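Local atomic coordinates of inosine-uridine nucleoside N-ribohydrolase (Xanthomonas oryzae pv. oryzae, PDB entry 4KL0), a protein that is a calcium-binding bacterial effector of unknown function that probably hydrolyses N-glycosidic bonds of nucleosides. Residues P10-V15 with L365-K370; T61-T66 with P90-A95. All coordinates share one frame; numbering follows the deposited sequence.

Interaction 1: residues P10-V15 with L365-K370; sequences PTEAAV and LSALAK
Two helices from the opposite ends of the chain, the N-terminal helix 10-20 and the C-terminal helix 358-372, cross here almost perpendicularly (-87°) on the periphery of the nucleoside hydrolase-like fold, with axes 8.8 Å apart. Ala367 lies at the crossing, where its small side chain lets the backbones come close: Ala367 CB rests 3.6 Å from the carbonyl O of Glu12, and Val15 CG1 covers the same methyl from the next turn. Val15 also reaches Lys360 and Leu364 of the C-terminal helix, which extends the apolar part of the contact.

The polar part is carried by Glu12. With CG anti to its own carbonyl carbon (chi1 -80°) and the chain extended beyond, its carboxylate arrives between Ser366 and Lys370, one turn apart on the partner helix. Lys370, itself extended, crosses the glutamate at about a right angle and forms a salt bridge, NZ lying 2.9 Å from Glu12 OE1 on its syn lone pair; a weaker bond from NZ goes to OE2. Glu12 OE1 also accepts the backbone N-H of Thr9, just before the helix. Lys370 NZ, Thr9 N and Ser366 OG thus fix the rotation of a buried carboxylate, and the lysine and hydroxyl probably help to keep it ionised. The Ser366 hydroxyl, anti to its backbone N, donates to Glu12 OE2 over 2.6 Å, approaching from above the carboxylate plane, 49° out of it.

Interaction 2: residues T61-T66 with P90-A95; sequences TDVVVT and PDVRVA
Parallel strands 58-65 and 93-96, joined through helix 70-86 as a beta-alpha-beta unit, pair at one edge of the Rossmann-like sheet, and their side chains alternate between its two faces. Val63 and Val94 share the face toward helix 70-86, where Phe84 touches both Val92 and Val94. Val63 CG2, anti to its carbonyl carbon, meets Val92 CG1 obliquely at 3.6 Å, while Val65 CG2 likewise crosses Val94 CG1 at 4.0 Å.

Asp62, Arg93, Val64 and Ala95 occupy the other face, beside helix 133-141. Arg93 extends from CG to NE away from the strand pair, its guanidinium turned 43° from the Asp62 carboxylate; Asp62 OD2 lies against its aliphatic part, 3.8 Å from Arg93 CB, but the charged atoms are not in contact. Asp62 OD1 forms a salt bridge with Arg138 NE and accepts the hydroxyl of Thr61.

Four backbone bonds hold the register, their donors alternating between strands. Ala95 N meets Val63 O at 2.9 Å, nearly along the C=O axis, whereas Arg93 N approaches Thr61 O from above the carbonyl plane. A water bridges the charged groups, donating to Asp62 OD2 and Arg93 O and accepting from Arg93 NH1 at 2.9 Å, in the guanidinium plane.

Overall arrangement
Interactions 1 and 2 lie in different layers of the fold, their centres 26 Å apart and their nearest atoms about 15 Å apart, without touching. The crossing of 10-15 with 365-370 brings the chain ends together at the periphery, away from the calcium site, whereas 61-66 with 90-95 belongs to the central sheet. Helix 41-54, which comes just before strand 58-65 in the chain, packs on Leu365 and Leu368 through Ile48. The strand pair is closer to the metal: the side chain of Val65 is about 10 Å from the bound calcium and about 6 Å from that of Asp35, which binds calcium together with Asp42, Ile151 and Asp318.

Interaction 1: residues P10-V15 with L365-K370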
ATOM      1  N   PRO A  10       8.538  -9.433  23.718  1.00 25.18           N
ATOM      2  CA  PRO A  10       9.187 -10.710  23.393  1.00 29.61           C
ATOM      3  C   PRO A  10       8.692 -11.369  22.134  1.00 25.65           C
ATOM      4  O   PRO A  10       9.536 -11.749  21.327  1.00 26.85           O
ATOM      5  CB  PRO A  10       8.816 -11.605  24.587  1.00 24.59           C
ATOM      6  CG  PRO A  10       8.731 -10.640  25.719  1.00 32.68           C
ATOM      7  CD  PRO A  10       8.135  -9.378  25.141  1.00 28.75           C
ATOM      8  N   THR A  11       7.380 -11.534  21.953  1.00 26.00           N
ATOM      9  CA  THR A  11       6.911 -12.202  20.747  1.00 24.61           C
ATOM     10  C   THR A  11       7.140 -11.357  19.459  1.00 26.41           C
ATOM     11  O   THR A  11       7.286 -11.903  18.379  1.00 22.93           O
ATOM     12  CB  THR A  11       5.449 -12.673  20.844  1.00 28.86           C
ATOM     13  OG1 THR A  11       4.548 -11.549  20.746  1.00 24.37           O
ATOM     14  CG2 THR A  11       5.241 -13.383  22.161  1.00 26.20           C
ATOM     15  N   GLU A  12       7.139 -10.033  19.572  1.00 23.81           N
ATOM     16  CA  GLU A  12       7.436  -9.198  18.390  1.00 22.56           C
ATOM     17  C   GLU A  12       8.915  -9.358  18.025  1.00 22.87           C
ATOM     18  O   GLU A  12       9.269  -9.530  16.864  1.00 21.81           O
ATOM     19  CB  GLU A  12       7.137  -7.726  18.662  1.00 24.71           C
ATOM     20  CG  GLU A  12       5.645  -7.421  18.547  1.00 24.53           C
ATOM     21  CD  GLU A  12       5.290  -6.074  19.169  1.00 29.22           C
ATOM     22  OE1 GLU A  12       6.141  -5.425  19.872  1.00 24.90           O
ATOM     23  OE2 GLU A  12       4.119  -5.685  18.956  1.00 27.43           O
ATOM     24  N   ALA A  13       9.769  -9.315  19.038  1.00 24.18           N
ATOM     25  CA  ALA A  13      11.202  -9.394  18.806  1.00 25.23           C
ATOM     26  C   ALA A  13      11.508 -10.751  18.160  1.00 25.27           C
ATOM     27  O   ALA A  13      12.310 -10.831  17.229  1.00 23.13           O
ATOM     28  CB  ALA A  13      11.988  -9.186  20.111  1.00 26.75           C
ATOM     29  N   ALA A  14      10.840 -11.819  18.613  1.00 27.12           N
ATOM     30  CA  ALA A  14      11.030 -13.145  18.002  1.00 25.19           C
ATOM     31  C   ALA A  14      10.599 -13.277  16.550  1.00 25.46           C
ATOM     32  O   ALA A  14      11.210 -14.000  15.745  1.00 22.87           O
ATOM     33  CB  ALA A  14      10.324 -14.231  18.840  1.00 25.07           C
ATOM     34  N   VAL A  15       9.518 -12.595  16.178  1.00 22.79           N
ATOM     35  CA  VAL A  15       9.081 -12.747  14.812  1.00 20.59           C
ATOM     36  C   VAL A  15      10.025 -11.985  13.866  1.00 19.98           C
ATOM     37  O   VAL A  15      10.240 -12.403  12.761  1.00 20.26           O
ATOM     38  CB  VAL A  15       7.603 -12.332  14.577  1.00 22.39           C
ATOM     39  CG1 VAL A  15       7.472 -10.868  14.543  1.00 22.73           C
ATOM     40  CG2 VAL A  15       7.113 -12.880  13.269  1.00 24.56           C
ATOM     41  N   LEU A 365       3.674  -7.209  11.217  1.00 17.80           N
ATOM     42  CA  LEU A 365       3.350  -5.800  10.920  1.00 16.76           C
ATOM     43  C   LEU A 365       3.654  -4.926  12.128  1.00 16.18           C
ATOM     44  O   LEU A 365       4.299  -3.880  11.973  1.00 17.30           O
ATOM     45  CB  LEU A 365       1.875  -5.629  10.514  1.00 16.67           C
ATOM     46  CG  LEU A 365       1.557  -6.195   9.130  1.00 19.54           C
ATOM     47  CD1 LEU A 365       0.031  -6.356   8.971  1.00 19.39           C
ATOM     48  CD2 LEU A 365       2.095  -5.360   7.944  1.00 20.70           C
ATOM     49  N   SER A 366       3.247  -5.329  13.348  1.00 18.64           N
ATOM     50  CA  SER A 366       3.546  -4.520  14.543  1.00 16.26           C
ATOM     51  C   SER A 366       5.069  -4.409  14.782  1.00 17.61           C
ATOM     52  O   SER A 366       5.580  -3.313  15.058  1.00 16.76           O
ATOM     53  CB  SER A 366       2.791  -5.073  15.777  1.00 20.17           C
ATOM     54  OG  SER A 366       3.113  -4.307  16.953  1.00 25.73           O
ATOM     55  N   ALA A 367       5.776  -5.539  14.684  1.00 16.88           N
ATOM     56  CA  ALA A 367       7.246  -5.524  14.855  1.00 18.36           C
ATOM     57  C   ALA A 367       7.944  -4.577  13.888  1.00 15.75           C
ATOM     58  O   ALA A 367       8.777  -3.752  14.306  1.00 16.68           O
ATOM     59  CB  ALA A 367       7.822  -6.930  14.762  1.00 19.92           C
ATOM     60  N   LEU A 368       7.586  -4.664  12.599  1.00 14.96           N
ATOM     61  CA  LEU A 368       8.234  -3.820  11.621  1.00 15.36           C
ATOM     62  C   LEU A 368       7.924  -2.337  11.860  1.00 13.96           C
ATOM     63  O   LEU A 368       8.828  -1.515  11.775  1.00 14.33           O
ATOM     64  CB  LEU A 368       7.816  -4.257  10.219  1.00 12.74           C
ATOM     65  CG  LEU A 368       8.238  -5.660   9.738  1.00 13.97           C
ATOM     66  CD1 LEU A 368       7.425  -6.022   8.510  1.00 16.01           C
ATOM     67  CD2 LEU A 368       9.737  -5.712   9.390  1.00 15.22           C
ATOM     68  N   ALA A 369       6.657  -1.993  12.131  1.00 13.85           N
ATOM     69  CA  ALA A 369       6.340  -0.578  12.296  1.00 14.11           C
ATOM     70  C   ALA A 369       7.020  -0.001  13.547  1.00 14.62           C
ATOM     71  O   ALA A 369       7.603   1.107  13.514  1.00 14.89           O
ATOM     72  CB  ALA A 369       4.910  -0.374  12.356  1.00 16.15           C
ATOM     73  N   LYS A 370       7.027  -0.764  14.638  1.00 16.96           N
ATOM     74  CA  LYS A 370       7.684  -0.223  15.849  1.00 16.76           C
ATOM     75  C   LYS A 370       9.185  -0.073  15.679  1.00 15.81           C
ATOM     76  O   LYS A 370       9.773   0.943  16.130  1.00 18.33           O
ATOM     77  CB  LYS A 370       7.437  -1.098  17.085  1.00 17.39           C
ATOM     78  CG  LYS A 370       6.027  -1.111  17.581  1.00 19.75           C
ATOM     79  CD  LYS A 370       5.899  -2.209  18.639  1.00 21.92           C
ATOM     80  CE  LYS A 370       4.603  -2.117  19.416  1.00 27.66           C
ATOM     81  NZ  LYS A 370       4.598  -3.130  20.573  1.00 26.50           N
TER

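Interaction 2: residues T61-T66 with P90-A95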
ATOM      1  N   THR A  61      13.538   3.019  -4.076  1.00 15.05           N
ATOM      2  CA  THR A  61      14.307   4.006  -4.820  1.00 19.72           C
ATOM      3  C   THR A  61      13.438   5.136  -5.390  1.00 19.65           C
ATOM      4  O   THR A  61      13.858   6.321  -5.425  1.00 19.18           O
ATOM      5  CB  THR A  61      15.140   3.312  -5.918  1.00 19.55           C
ATOM      6  OG1 THR A  61      14.256   2.680  -6.870  1.00 19.48           O
ATOM      7  CG2 THR A  61      16.036   2.233  -5.292  1.00 21.63           C
ATOM      8  N   ASP A  62      12.198   4.800  -5.782  1.00 15.54           N
ATOM      9  CA  ASP A  62      11.358   5.744  -6.498  1.00 13.66           C
ATOM     10  C   ASP A  62       9.918   5.508  -6.092  1.00 14.28           C
ATOM     11  O   ASP A  62       9.491   4.369  -5.951  1.00 15.66           O
ATOM     12  CB  ASP A  62      11.483   5.533  -8.022  1.00 17.32           C
ATOM     13  CG  ASP A  62      12.921   5.766  -8.525  1.00 20.63           C
ATOM     14  OD1 ASP A  62      13.688   4.794  -8.585  1.00 21.06           O
ATOM     15  OD2 ASP A  62      13.261   6.922  -8.862  1.00 24.34           O
ATOM     16  N   VAL A  63       9.216   6.586  -5.900  1.00 13.51           N
ATOM     17  CA  VAL A  63       7.796   6.521  -5.580  1.00 13.89           C
ATOM     18  C   VAL A  63       7.050   7.496  -6.483  1.00 16.16           C
ATOM     19  O   VAL A  63       7.415   8.679  -6.588  1.00 16.22           O
ATOM     20  CB  VAL A  63       7.622   6.910  -4.096  1.00 14.42           C
ATOM     21  CG1 VAL A  63       6.173   6.943  -3.722  1.00 14.64           C
ATOM     22  CG2 VAL A  63       8.351   5.915  -3.212  1.00 14.71           C
ATOM     23  N   VAL A  64       6.017   7.032  -7.171  1.00 12.23           N
ATOM     24  CA  VAL A  64       5.229   7.931  -8.007  1.00 13.21           C
ATOM     25  C   VAL A  64       3.799   7.960  -7.433  1.00 14.77           C
ATOM     26  O   VAL A  64       3.224   6.938  -7.115  1.00 14.94           O
ATOM     27  CB  VAL A  64       5.223   7.495  -9.456  1.00 15.47           C
ATOM     28  CG1 VAL A  64       4.379   8.439 -10.268  1.00 16.83           C
ATOM     29  CG2 VAL A  64       6.705   7.469 -10.006  1.00 18.80           C
ATOM     30  N   VAL A  65       3.270   9.151  -7.250  1.00 12.42           N
ATOM     31  CA  VAL A  65       2.042   9.354  -6.437  1.00 11.60           C
ATOM     32  C   VAL A  65       0.866   9.727  -7.346  1.00 14.01           C
ATOM     33  O   VAL A  65       0.969  10.621  -8.237  1.00 14.98           O
ATOM     34  CB  VAL A  65       2.295  10.520  -5.431  1.00 13.25           C
ATOM     35  CG1 VAL A  65       1.040  10.895  -4.694  1.00 14.62           C
ATOM     36  CG2 VAL A  65       3.411  10.127  -4.441  1.00 14.44           C
ATOM     37  N   THR A  66      -0.296   9.117  -7.086  1.00 12.24           N
ATOM     38  CA  THR A  66      -1.474   9.372  -7.908  1.00 10.98           C
ATOM     39  C   THR A  66      -2.650   9.756  -7.003  1.00 10.78           C
ATOM     40  O   THR A  66      -2.436   9.984  -5.816  1.00 12.55           O
ATOM     41  CB  THR A  66      -1.772   8.154  -8.846  1.00 13.91           C
ATOM     42  OG1 THR A  66      -2.790   8.455  -9.816  1.00 13.83           O
ATOM     43  CG2 THR A  66      -2.197   6.894  -8.065  1.00 13.26           C
ATOM     44  N   PRO A  90      16.173   9.427   3.466  1.00 19.98           N
ATOM     45  CA  PRO A  90      16.315  10.697   2.768  1.00 18.65           C
ATOM     46  C   PRO A  90      16.444  10.670   1.231  1.00 18.29           C
ATOM     47  O   PRO A  90      16.273  11.727   0.599  1.00 23.14           O
ATOM     48  CB  PRO A  90      17.669  11.217   3.316  1.00 19.89           C
ATOM     49  CG  PRO A  90      18.396  10.027   3.547  1.00 22.43           C
ATOM     50  CD  PRO A  90      17.421   9.062   4.170  1.00 21.11           C
ATOM     51  N   ASP A  91      16.726   9.511   0.643  1.00 20.11           N
ATOM     52  CA  ASP A  91      17.056   9.468  -0.776  1.00 19.55           C
ATOM     53  C   ASP A  91      15.964   8.906  -1.659  1.00 20.27           C
ATOM     54  O   ASP A  91      16.138   8.800  -2.869  1.00 21.78           O
ATOM     55  CB  ASP A  91      18.354   8.689  -0.983  1.00 23.12           C
ATOM     56  CG  ASP A  91      19.556   9.346  -0.251  1.00 25.13           C
ATOM     57  OD1 ASP A  91      19.575  10.606  -0.139  1.00 27.01           O
ATOM     58  OD2 ASP A  91      20.443   8.592   0.226  1.00 28.95           O
ATOM     59  N   VAL A  92      14.827   8.539  -1.061  1.00 18.45           N
ATOM     60  CA  VAL A  92      13.666   8.172  -1.863  1.00 16.79           C
ATOM     61  C   VAL A  92      13.264   9.314  -2.794  1.00 16.08           C
ATOM     62  O   VAL A  92      12.955  10.459  -2.372  1.00 17.26           O
ATOM     63  CB  VAL A  92      12.493   7.764  -0.914  1.00 15.93           C
ATOM     64  CG1 VAL A  92      11.287   7.401  -1.732  1.00 16.19           C
ATOM     65  CG2 VAL A  92      12.923   6.622  -0.005  1.00 16.05           C
ATOM     66  N   ARG A  93      13.203   9.007  -4.095  1.00 16.14           N
ATOM     67  CA  ARG A  93      12.814  10.026  -5.047  1.00 17.80           C
ATOM     68  C   ARG A  93      11.304   9.982  -5.297  1.00 17.38           C
ATOM     69  O   ARG A  93      10.771   9.029  -5.874  1.00 18.35           O
ATOM     70  CB  ARG A  93      13.565   9.823  -6.352  1.00 19.66           C
ATOM     71  CG  ARG A  93      13.472  11.018  -7.233  1.00 21.19           C
ATOM     72  CD  ARG A  93      14.110  10.667  -8.607  1.00 23.77           C
ATOM     73  NE  ARG A  93      13.997  11.772  -9.559  1.00 24.52           N
ATOM     74  CZ  ARG A  93      12.887  12.102 -10.223  1.00 27.97           C
ATOM     75  NH1 ARG A  93      11.729  11.421 -10.028  1.00 25.13           N
ATOM     76  NH2 ARG A  93      12.922  13.128 -11.092  1.00 28.60           N
ATOM     77  N   VAL A  94      10.628  11.023  -4.862  1.00 16.90           N
ATOM     78  CA  VAL A  94       9.177  11.087  -4.971  1.00 15.51           C
ATOM     79  C   VAL A  94       8.781  12.005  -6.118  1.00 17.43           C
ATOM     80  O   VAL A  94       9.222  13.200  -6.217  1.00 18.56           O
ATOM     81  CB  VAL A  94       8.538  11.577  -3.676  1.00 15.03           C
ATOM     82  CG1 VAL A  94       7.037  11.585  -3.770  1.00 16.32           C
ATOM     83  CG2 VAL A  94       9.012  10.731  -2.473  1.00 16.03           C
ATOM     84  N   ALA A  95       7.871  11.499  -6.946  1.00 16.94           N
ATOM     85  CA  ALA A  95       7.395  12.270  -8.091  1.00 16.92           C
ATOM     86  C   ALA A  95       5.851  12.253  -8.189  1.00 17.32           C
ATOM     87  O   ALA A  95       5.210  11.223  -7.845  1.00 17.07           O
ATOM     88  CB  ALA A  95       7.987  11.686  -9.355  1.00 19.53           C
TER
HETATM   89  O   HOH W   1      16.381   7.085  -4.881  1.00 21.45           O
HETATM   90  O   HOH W   2      11.116   8.845  -8.865  1.00 20.38           O